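Local coordinates for Fe(2+) transporter FeoB (Methanocaldococcus jannaschii, PDB 2WJI), which probably transports ferrous iron across the cell membrane in a GTP-driven uptake system, its N-terminal G domain, the part crystallised here, binding guanine nucleotides, at residues A[88-91]-A[92-95]. Residues are numbered along the deposited sequence; the frame is centred on the assembly and turned at random.
Sequences IVDA and TALE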
# COMPACT_ATOMS: atom_id res chain seq x y z
N ILE A 88 -2.02 1.58 -1.26
CA ILE A 88 -2.03 2.72 -0.35
C ILE A 88 -2.90 3.81 -0.93
O ILE A 88 -2.72 4.22 -2.08
CB ILE A 88 -0.61 3.25 -0.09
CG1 ILE A 88 0.23 2.16 0.58
CG2 ILE A 88 -0.66 4.53 0.76
CD1 ILE A 88 1.72 2.34 0.44
N VAL A 89 -3.87 4.26 -0.14
CA VAL A 89 -4.83 5.26 -0.58
C VAL A 89 -4.89 6.44 0.39
O VAL A 89 -4.68 6.28 1.60
CB VAL A 89 -6.23 4.64 -0.75
CG1 VAL A 89 -6.15 3.38 -1.61
CG2 VAL A 89 -6.84 4.32 0.59
N ASP A 90 -5.14 7.63 -0.15
CA ASP A 90 -5.24 8.85 0.65
C ASP A 90 -6.66 8.98 1.17
O ASP A 90 -7.60 9.06 0.39
CB ASP A 90 -4.85 10.06 -0.20
CG ASP A 90 -4.86 11.38 0.58
OD1 ASP A 90 -5.34 11.42 1.74
OD2 ASP A 90 -4.38 12.39 0.02
N ALA A 91 -6.81 8.97 2.50
CA ALA A 91 -8.13 9.07 3.12
C ALA A 91 -8.87 10.35 2.72
O ALA A 91 -10.09 10.39 2.79
CB ALA A 91 -8.02 9.00 4.63
N THR A 92 -8.13 11.38 2.32
CA THR A 92 -8.76 12.66 1.96
C THR A 92 -9.05 12.80 0.46
O THR A 92 -9.50 13.86 0.01
CB THR A 92 -7.94 13.88 2.43
OG1 THR A 92 -6.70 13.95 1.70
CG2 THR A 92 -7.66 13.80 3.93
N ALA A 93 -8.78 11.75 -0.31
CA ALA A 93 -9.10 11.78 -1.74
C ALA A 93 -9.51 10.39 -2.20
O ALA A 93 -8.92 9.83 -3.13
CB ALA A 93 -7.92 12.29 -2.56
N LEU A 94 -10.54 9.84 -1.57
CA LEU A 94 -10.89 8.44 -1.77
C LEU A 94 -11.33 8.13 -3.19
O LEU A 94 -10.82 7.20 -3.81
CB LEU A 94 -11.96 8.01 -0.77
CG LEU A 94 -11.62 6.74 0.00
CD1 LEU A 94 -10.22 6.88 0.58
CD2 LEU A 94 -12.65 6.49 1.10
N GLU A 95 -12.27 8.92 -3.72
CA GLU A 95 -12.82 8.68 -5.06
C GLU A 95 -11.72 8.61 -6.11
O GLU A 95 -11.71 7.70 -6.94
CB GLU A 95 -13.86 9.74 -5.44
CG GLU A 95 -14.56 9.45 -6.77
CD GLU A 95 -15.65 10.46 -7.11
OE1 GLU A 95 -15.54 11.65 -6.73
OE2 GLU A 95 -16.63 10.06 -7.78
O HOH W 1 -11.93 11.01 0.77
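The type I beta turn from D90 to A93, which carries the chain out of strand 84-90 and into helix 94-106, is pinned by the side chain of D90 gripping T92. One carboxylate oxygen does the work: D90 OD1 accepts the backbone N of T92 at 2.8 Å, with an N-H...O angle of 163°, and the hydroxyl OG1 of T92 at 2.9 Å. Such a carboxylate accepting the amide two residues on is an Asx turn, here overlapping the beta turn. Both donors reach OD1 from the same face of the carboxylate, well above its plane. D90 has its CG anti to the backbone N (chi1 -177°) and beside the carbonyl carbon, which puts OD1 within bonding distance of T92, while T92 holds OG1 between its own N and carbonyl carbon (chi1 68°), near its amide and on the same acceptor. The turn is closed by the A93 N to D90 O bond of 3.0 Å, and A93 then serves as N-cap residue of the helix.

In this P-loop GTPase fold the turn begins the crossover of the beta-alpha-beta unit formed by strand 84-90, helix 94-106 and strand 111-116, at the nucleotide-binding end of the sheet. The D90 side chain also touches V14 and K117, both in GTP-binding segments, and lies about 7 Å from the bound GTP analogue. An alanine in place of D90 would probably leave the amide and hydroxyl of T92 without their shared acceptor and the hydroxyl free to turn. Next to these polar bonds, L94 brings its CD1 to 3.4 Å from D90 O and 4.2 Å from V89 CG2, and a water joins A91 O to L94 N at the first turn of the helix.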